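PDB 5A4O: Bpsl1147 from Burkholderia pseudomallei, which probably binds DNA, in particular single strands, as a bacterial homolog of the eukaryotic transcription coactivator PC4. Local coordinates for residues 17-22 with 38-43; 34-39 with 52-57. One frame throughout, in Å; residues are numbered along the deposited sequence.

Overall arrangement
Interactions 1 and 2 lie in one four-stranded antiparallel sheet, whose strands 8-16, 19-28, 31-41 and 47-56 stand side by side in chain order, ahead of helix 61-73. Strand 31-41 serves both: its C-terminal end pairs with strand 19-28 in interaction 1, and its middle pairs with strand 47-56 in interaction 2. Along the chain 17-22 comes first, then 34-43, used by both, then 52-57. The two share Leu38 and Val39, and their centres are about 14 Å apart. They touch through a probable hydrogen bond from Arg22 N to Arg37 O and packing of Ile21 on Val36. Together they form successive hairpin pairings of a PC4-type subunit, and both reach the second subunit.

Interaction 1: 17-22 with 38-43; sequences ATQRIR and LVVVDR
Arg20 and Val39 pair in both directions. The bond from Val39 N to Arg20 O is 2.9 Å long and almost straight, at 176°; the return bond, from Arg20 N to Val39 O, measures 3.0 Å. One further bond, from Val41 N to Thr18 O at 3.0 Å, reaches its carbonyl from well outside the plane of that group, where segment 17-22 is passing from loop into strand. Between Thr18 and Arg20, Gln19 faces Val40 as a non-hydrogen-bonded pair; beyond Arg20, Ile21 faces Leu38 in the same way. CA-H groups of Gln19, Leu38 and Val40 lean on carbonyl oxygens opposite.

Apolar contacts occupy both faces. On the face of Ile21, chi2 of -65° turns CD1 toward Leu38; Ile21 CD1 lies 4.0 Å from Leu38 CD1, and the two side chains pass at a slant. Leu38 CD1 also lies over the backbone, 3.6 Å from Arg20 O. Ile21 itself packs on Ile54 of the second subunit. On the other face, Val39 uses its two methyls separately: Val39 CG2 sits 3.8 Å from Arg20 CB, while CG1 meets Arg22 CB. At the loop end Thr18 CB rests 3.6 Å from Val41 CG2.

Among the polar side chains, Arg20 and Arg22 touch segment 38-43 through CB and then extend away from it; Arg20 forms a salt bridge with Asp12, and Arg22 bonds to Ser6 O and Thr9 OG1. Gln19 instead lies alongside Val40, pointing the same way, and its amide end rests there, with Gln19 NE2 3.8 Å from Val40 CG1.

The strand directions differ by 146°, antiparallel with a marked twist. This is the open end of the hairpin 19-28/31-41, the central pair of strands in the curved antiparallel sheet of the PC4 fold.

Interaction 2: 34-39 with 52-57; sequences VDVRLV and QGISIR
Ile54 and Val36 meet on the tightly packed face of this pairing. Ile54 CG1, set between the backbone N and the carbonyl carbon (chi1 64°), lies 4.0 Å from Val36 CB. At the next hydrogen-bonded pair, two residues along, Ile56 CG1 approaches Val34 CB at 4.1 Å. The buried face continues into the dimer, where Val36 packs on Ile54 of the second subunit and Ile56 on Ile21 of the second subunit; Leu61 of helix 61-73 covers Val34 and Ile56.

Five backbone hydrogen bonds join the strands, from Leu38 N to Gln52 O at one end to the reciprocal pair of Val34 and Ile56 at the other. With directions 176° apart, the strands of the hairpin 31-41/47-56 run nearly exactly antiparallel; the second, 47-56, is outermost in the PC4-type sheet within the chain. They come close at Gly53, whose CA is 3.9 Å from Arg37 CA.

The opposite face is polar and more open to solvent. Arg37 bends at chi3 (-62°), which places NE 2.9 Å from Asp35 OD2, while NH2 bonds to Asp35 OD1, also at 2.9 Å: a side-on, two-nitrogen salt bridge within one strand. The guanidinium lies across the backbone of Gly53, whose CA, 3.8 Å above its plane, sits toward the rim. A water in that plane accepts a bond from Arg37 NH2, and Arg37 NH1 bonds to Thr50 O.

Interaction 1: 17-22 with 38-43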
ATOM      1  N   ALA A  17      -0.175  18.913   0.107  1.00 18.52           N
ATOM      2  CA  ALA A  17       0.489  19.528   1.242  1.00 19.30           C
ATOM      3  C   ALA A  17       0.244  18.786   2.543  1.00 18.95           C
ATOM      4  O   ALA A  17       1.055  18.899   3.471  1.00 20.04           O
ATOM      5  CB  ALA A  17       0.050  20.965   1.414  1.00 20.13           C
ATOM      6  N   THR A  18      -0.846  18.034   2.615  1.00 17.62           N
ATOM      7  CA  THR A  18      -1.271  17.456   3.907  1.00 19.41           C
ATOM      8  C   THR A  18      -1.157  15.937   4.072  1.00 18.54           C
ATOM      9  O   THR A  18      -1.439  15.427   5.154  1.00 18.18           O
ATOM     10  CB  THR A  18      -2.716  17.843   4.237  1.00 20.34           C
ATOM     11  OG1 THR A  18      -3.653  17.250   3.320  1.00 21.64           O
ATOM     12  CG2 THR A  18      -2.856  19.356   4.221  1.00 20.97           C
ATOM     13  N   GLN A  19      -0.758  15.224   3.023  1.00 16.71           N
ATOM     14  CA  GLN A  19      -0.780  13.764   3.023  1.00 16.45           C
ATOM     15  C   GLN A  19       0.365  13.261   2.168  1.00 15.50           C
ATOM     16  O   GLN A  19       0.701  13.865   1.136  1.00 15.11           O
ATOM     17  CB  GLN A  19      -2.079  13.237   2.414  1.00 18.35           C
ATOM     18  CG  GLN A  19      -3.349  13.726   3.082  1.00 21.62           C
ATOM     19  CD  GLN A  19      -4.534  12.831   2.811  1.00 25.11           C
ATOM     20  OE1 GLN A  19      -4.693  12.264   1.728  1.00 28.32           O
ATOM     21  NE2 GLN A  19      -5.388  12.693   3.818  1.00 31.07           N
ATOM     22  N   ARG A  20       0.972  12.168   2.602  1.00 15.24           N
ATOM     23  CA  ARG A  20       2.020  11.515   1.835  1.00 14.30           C
ATOM     24  C   ARG A  20       1.840  10.054   1.996  1.00 13.29           C
ATOM     25  O   ARG A  20       1.179   9.609   2.929  1.00 12.11           O
ATOM     26  CB  ARG A  20       3.392  11.903   2.361  1.00 14.75           C
ATOM     27  CG  ARG A  20       3.719  13.350   2.190  1.00 15.21           C
ATOM     28  CD  ARG A  20       5.095  13.644   2.768  1.00 16.54           C
ATOM     29  NE  ARG A  20       5.366  15.060   2.754  1.00 18.80           N
ATOM     30  CZ  ARG A  20       6.462  15.629   3.249  1.00 20.69           C
ATOM     31  NH1 ARG A  20       7.421  14.906   3.802  1.00 20.14           N
ATOM     32  NH2 ARG A  20       6.582  16.941   3.196  1.00 21.68           N
ATOM     33  N   ILE A  21       2.393   9.306   1.062  1.00 13.16           N
ATOM     34  CA  ILE A  21       2.490   7.868   1.202  1.00 13.85           C
ATOM     35  C   ILE A  21       3.948   7.557   1.564  1.00 12.98           C
ATOM     36  O   ILE A  21       4.858   7.788   0.752  1.00 13.17           O
ATOM     37  CB  ILE A  21       2.097   7.116  -0.067  1.00 14.64           C
ATOM     38  CG1 ILE A  21       0.657   7.433  -0.488  1.00 17.04           C
ATOM     39  CG2 ILE A  21       2.351   5.613   0.111  1.00 15.31           C
ATOM     40  CD1 ILE A  21      -0.417   6.977   0.472  1.00 19.06           C
ATOM     41  N   ARG A  22       4.167   7.045   2.783  1.00 12.13           N
ATOM     42  CA  ARG A  22       5.513   6.724   3.275  1.00 12.10           C
ATOM     43  C   ARG A  22       5.805   5.233   3.137  1.00 11.41           C
ATOM     44  O   ARG A  22       5.016   4.393   3.561  1.00 10.92           O
ATOM     45  CB  ARG A  22       5.658   7.153   4.736  1.00 14.29           C
ATOM     46  CG  ARG A  22       7.055   6.854   5.339  1.00 16.00           C
ATOM     47  CD  ARG A  22       7.235   7.293   6.805  1.00 19.05           C
ATOM     48  NE  ARG A  22       8.597   6.926   7.352  1.00 23.35           N
ATOM     49  CZ  ARG A  22       8.885   5.986   8.284  1.00 22.96           C
ATOM     50  NH1 ARG A  22       7.943   5.265   8.882  1.00 25.01           N
ATOM     51  NH2 ARG A  22      10.148   5.789   8.661  1.00 24.38           N
ATOM     52  N   LEU A  38      -0.341   5.721   4.447  1.00 12.41           N
ATOM     53  CA  LEU A  38      -0.780   7.095   4.443  1.00 12.54           C
ATOM     54  C   LEU A  38      -0.379   7.785   5.771  1.00 12.57           C
ATOM     55  O   LEU A  38      -0.740   7.333   6.878  1.00 12.46           O
ATOM     56  CB  LEU A  38      -2.289   7.164   4.210  1.00 13.51           C
ATOM     57  CG  LEU A  38      -2.881   8.579   4.244  1.00 14.40           C
ATOM     58  CD1 LEU A  38      -2.375   9.317   3.045  1.00 14.78           C
ATOM     59  CD2 LEU A  38      -4.411   8.566   4.295  1.00 16.43           C
ATOM     60  N   VAL A  39       0.373   8.868   5.640  1.00 12.33           N
ATOM     61  CA  VAL A  39       0.765   9.711   6.757  1.00 13.69           C
ATOM     62  C   VAL A  39       0.185  11.105   6.519  1.00 14.72           C
ATOM     63  O   VAL A  39       0.066  11.523   5.377  1.00 14.91           O
ATOM     64  CB  VAL A  39       2.289   9.740   6.956  1.00 13.62           C
ATOM     65  CG1 VAL A  39       2.824   8.320   7.119  1.00 13.70           C
ATOM     66  CG2 VAL A  39       3.000  10.455   5.800  1.00 14.09           C
ATOM     67  N   VAL A  40      -0.250  11.761   7.578  1.00 16.40           N
ATOM     68  CA  VAL A  40      -0.961  13.035   7.475  1.00 19.95           C
ATOM     69  C   VAL A  40      -0.449  14.084   8.460  1.00 23.09           C
ATOM     70  O   VAL A  40       0.001  13.763   9.515  1.00 21.81           O
ATOM     71  CB  VAL A  40      -2.494  12.907   7.689  1.00 19.08           C
ATOM     72  CG1 VAL A  40      -3.131  11.906   6.762  1.00 18.99           C
ATOM     73  CG2 VAL A  40      -2.781  12.573   9.107  1.00 19.91           C
ATOM     74  N   VAL A  41      -0.536  15.343   8.064  1.00 26.79           N
ATOM     75  CA  VAL A  41       0.049  16.381   8.852  1.00 33.09           C
ATOM     76  C   VAL A  41      -0.647  16.517  10.178  1.00 35.96           C
ATOM     77  O   VAL A  41      -1.805  16.288  10.310  1.00 34.82           O
ATOM     78  CB  VAL A  41      -0.054  17.770   8.229  1.00 34.60           C
ATOM     79  CG1 VAL A  41       1.146  18.191   7.430  1.00 35.94           C
ATOM     80  CG2 VAL A  41      -1.369  18.008   7.571  1.00 36.58           C
ATOM     81  N   ASP A  42       0.169  16.905  11.137  1.00 45.94           N
ATOM     82  CA  ASP A  42      -0.217  17.413  12.438  1.00 52.45           C
ATOM     83  C   ASP A  42      -0.114  18.888  12.213  1.00 54.38           C
ATOM     84  O   ASP A  42      -1.083  19.544  12.042  1.00 53.14           O
ATOM     85  CB  ASP A  42       0.834  17.022  13.507  1.00 50.89           C
ATOM     86  CG  ASP A  42       0.233  16.401  14.718  1.00 53.96           C
ATOM     87  OD1 ASP A  42      -1.000  16.320  14.783  1.00 55.28           O
ATOM     88  OD2 ASP A  42       1.011  15.935  15.562  1.00 52.67           O
ATOM     89  N   ARG A  43       1.129  19.328  12.131  1.00 57.19           N
ATOM     90  CA  ARG A  43       1.614  20.558  11.676  1.00 57.69           C
ATOM     91  C   ARG A  43       3.038  20.145  11.323  1.00 59.52           C
ATOM     92  O   ARG A  43       3.451  19.026  11.646  1.00 55.94           O
ATOM     93  CB  ARG A  43       1.619  21.556  12.824  1.00 57.42           C
ATOM     94  CG  ARG A  43       1.778  20.977  14.202  1.00 56.65           C
ATOM     95  CD  ARG A  43       0.557  21.288  15.013  1.00 56.09           C
ATOM     96  NE  ARG A  43      -0.587  20.539  14.544  1.00 54.20           N
ATOM     97  CZ  ARG A  43      -1.049  19.447  15.103  1.00 55.42           C
ATOM     98  NH1 ARG A  43      -0.459  18.963  16.172  1.00 58.50           N
ATOM     99  NH2 ARG A  43      -2.107  18.821  14.586  1.00 55.64           N
TER

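Interaction 2: 34-39 with 52-57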
ATOM      1  N   VAL A  34       8.063  -4.441   5.537  1.00 19.24           N
ATOM      2  CA  VAL A  34       7.946  -3.301   4.639  1.00 17.83           C
ATOM      3  C   VAL A  34       6.566  -2.691   4.865  1.00 17.26           C
ATOM      4  O   VAL A  34       5.554  -3.387   4.847  1.00 15.53           O
ATOM      5  CB  VAL A  34       8.120  -3.683   3.157  1.00 20.07           C
ATOM      6  CG1 VAL A  34       7.887  -2.477   2.244  1.00 19.52           C
ATOM      7  CG2 VAL A  34       9.516  -4.245   2.928  1.00 21.35           C
ATOM      8  N   ASP A  35       6.534  -1.388   5.091  1.00 15.03           N
ATOM      9  CA  ASP A  35       5.302  -0.708   5.403  1.00 16.16           C
ATOM     10  C   ASP A  35       5.020   0.326   4.321  1.00 14.52           C
ATOM     11  O   ASP A  35       5.930   1.046   3.882  1.00 12.85           O
ATOM     12  CB  ASP A  35       5.488  -0.049   6.761  1.00 17.61           C
ATOM     13  CG  ASP A  35       4.206   0.365   7.395  1.00 20.21           C
ATOM     14  OD1 ASP A  35       3.522  -0.501   7.955  1.00 20.25           O
ATOM     15  OD2 ASP A  35       3.907   1.579   7.383  1.00 21.33           O
ATOM     16  N   VAL A  36       3.763   0.407   3.890  1.00 13.19           N
ATOM     17  CA  VAL A  36       3.335   1.377   2.880  1.00 12.73           C
ATOM     18  C   VAL A  36       2.112   2.032   3.470  1.00 11.68           C
ATOM     19  O   VAL A  36       1.127   1.357   3.704  1.00 10.33           O
ATOM     20  CB  VAL A  36       2.963   0.695   1.555  1.00 13.42           C
ATOM     21  CG1 VAL A  36       2.474   1.704   0.547  1.00 13.48           C
ATOM     22  CG2 VAL A  36       4.149  -0.100   1.025  1.00 14.28           C
ATOM     23  N   ARG A  37       2.179   3.329   3.760  1.00 11.21           N
ATOM     24  CA  ARG A  37       1.187   3.921   4.704  1.00 11.76           C
ATOM     25  C   ARG A  37       0.940   5.361   4.437  1.00 11.59           C
ATOM     26  O   ARG A  37       1.880   6.124   4.262  1.00 11.93           O
ATOM     27  CB  ARG A  37       1.697   3.782   6.151  1.00 12.61           C
ATOM     28  CG  ARG A  37       0.657   4.041   7.262  1.00 12.71           C
ATOM     29  CD  ARG A  37       1.120   3.497   8.615  1.00 12.32           C
ATOM     30  NE  ARG A  37       1.299   2.052   8.559  1.00 12.93           N
ATOM     31  CZ  ARG A  37       0.329   1.144   8.613  1.00 13.10           C
ATOM     32  NH1 ARG A  37      -0.937   1.471   8.814  1.00 13.72           N
ATOM     33  NH2 ARG A  37       0.648  -0.143   8.514  1.00 14.12           N
ATOM     34  N   LEU A  38      -0.341   5.721   4.447  1.00 12.41           N
ATOM     35  CA  LEU A  38      -0.780   7.095   4.443  1.00 12.54           C
ATOM     36  C   LEU A  38      -0.379   7.785   5.771  1.00 12.57           C
ATOM     37  O   LEU A  38      -0.740   7.333   6.878  1.00 12.46           O
ATOM     38  CB  LEU A  38      -2.289   7.164   4.210  1.00 13.51           C
ATOM     39  CG  LEU A  38      -2.881   8.579   4.244  1.00 14.40           C
ATOM     40  CD1 LEU A  38      -2.375   9.317   3.045  1.00 14.78           C
ATOM     41  CD2 LEU A  38      -4.411   8.566   4.295  1.00 16.43           C
ATOM     42  N   VAL A  39       0.373   8.868   5.640  1.00 12.33           N
ATOM     43  CA  VAL A  39       0.765   9.711   6.757  1.00 13.69           C
ATOM     44  C   VAL A  39       0.185  11.105   6.519  1.00 14.72           C
ATOM     45  O   VAL A  39       0.066  11.523   5.377  1.00 14.91           O
ATOM     46  CB  VAL A  39       2.289   9.740   6.956  1.00 13.62           C
ATOM     47  CG1 VAL A  39       2.824   8.320   7.119  1.00 13.70           C
ATOM     48  CG2 VAL A  39       3.000  10.455   5.800  1.00 14.09           C
ATOM     49  N   GLN A  52      -4.481   3.552   7.340  1.00 12.18           N
ATOM     50  CA  GLN A  52      -4.584   3.352   5.883  1.00 13.01           C
ATOM     51  C   GLN A  52      -3.229   2.956   5.332  1.00 13.07           C
ATOM     52  O   GLN A  52      -2.463   3.773   4.830  1.00 13.26           O
ATOM     53  CB  GLN A  52      -5.189   4.562   5.187  1.00 13.95           C
ATOM     54  CG  GLN A  52      -6.707   4.605   5.310  1.00 15.37           C
ATOM     55  CD  GLN A  52      -7.206   4.666   6.741  1.00 17.42           C
ATOM     56  OE1 GLN A  52      -7.166   5.709   7.368  1.00 20.46           O
ATOM     57  NE2 GLN A  52      -7.697   3.543   7.262  1.00 20.09           N
ATOM     58  N   GLY A  53      -2.892   1.698   5.531  1.00 13.85           N
ATOM     59  CA  GLY A  53      -1.595   1.201   5.072  1.00 14.26           C
ATOM     60  C   GLY A  53      -1.564  -0.298   5.054  1.00 14.60           C
ATOM     61  O   GLY A  53      -2.521  -0.971   5.509  1.00 14.35           O
ATOM     62  N   ILE A  54      -0.485  -0.826   4.508  1.00 14.08           N
ATOM     63  CA  ILE A  54      -0.276  -2.257   4.554  1.00 15.05           C
ATOM     64  C   ILE A  54       1.139  -2.572   5.125  1.00 15.14           C
ATOM     65  O   ILE A  54       2.095  -1.758   5.033  1.00 14.29           O
ATOM     66  CB  ILE A  54      -0.505  -2.910   3.168  1.00 15.20           C
ATOM     67  CG1 ILE A  54       0.512  -2.393   2.172  1.00 15.30           C
ATOM     68  CG2 ILE A  54      -1.918  -2.671   2.653  1.00 15.85           C
ATOM     69  CD1 ILE A  54       0.657  -3.230   0.933  1.00 17.07           C
ATOM     70  N   SER A  55       1.263  -3.778   5.671  1.00 16.33           N
ATOM     71  CA  SER A  55       2.504  -4.269   6.255  1.00 17.84           C
ATOM     72  C   SER A  55       2.736  -5.632   5.674  1.00 19.58           C
ATOM     73  O   SER A  55       1.874  -6.514   5.827  1.00 20.73           O
ATOM     74  CB  SER A  55       2.359  -4.382   7.763  1.00 19.36           C
ATOM     75  OG  SER A  55       3.543  -4.872   8.325  1.00 20.72           O
ATOM     76  N   ILE A  56       3.878  -5.807   5.011  1.00 18.20           N
ATOM     77  CA  ILE A  56       4.168  -7.062   4.370  1.00 18.76           C
ATOM     78  C   ILE A  56       5.578  -7.563   4.592  1.00 17.78           C
ATOM     79  O   ILE A  56       6.510  -6.801   4.793  1.00 18.63           O
ATOM     80  CB  ILE A  56       3.954  -6.966   2.865  1.00 18.37           C
ATOM     81  CG1 ILE A  56       4.819  -5.863   2.264  1.00 18.44           C
ATOM     82  CG2 ILE A  56       2.484  -6.705   2.569  1.00 18.04           C
ATOM     83  CD1 ILE A  56       5.003  -6.049   0.807  1.00 19.80           C
ATOM     84  N   ARG A  57       5.700  -8.872   4.504  1.00 16.12           N
ATOM     85  CA  ARG A  57       6.960  -9.521   4.493  1.00 15.50           C
ATOM     86  C   ARG A  57       7.665  -9.320   3.122  1.00 16.05           C
ATOM     87  O   ARG A  57       7.046  -9.139   2.078  1.00 14.55           O
ATOM     88  CB  ARG A  57       6.753 -11.002   4.822  1.00 16.38           C
ATOM     89  CG  ARG A  57       5.975 -11.796   3.787  1.00 17.08           C
ATOM     90  CD  ARG A  57       5.776 -13.222   4.302  1.00 17.83           C
ATOM     91  NE  ARG A  57       5.045 -14.111   3.400  1.00 17.98           N
ATOM     92  CZ  ARG A  57       3.722 -14.307   3.409  1.00 19.05           C
ATOM     93  NH1 ARG A  57       2.920 -13.635   4.239  1.00 17.49           N
ATOM     94  NH2 ARG A  57       3.198 -15.188   2.559  1.00 21.37           N
TER
HETATM   95  O   HOH W   1      -1.429  -2.315   8.250  1.00 26.57           O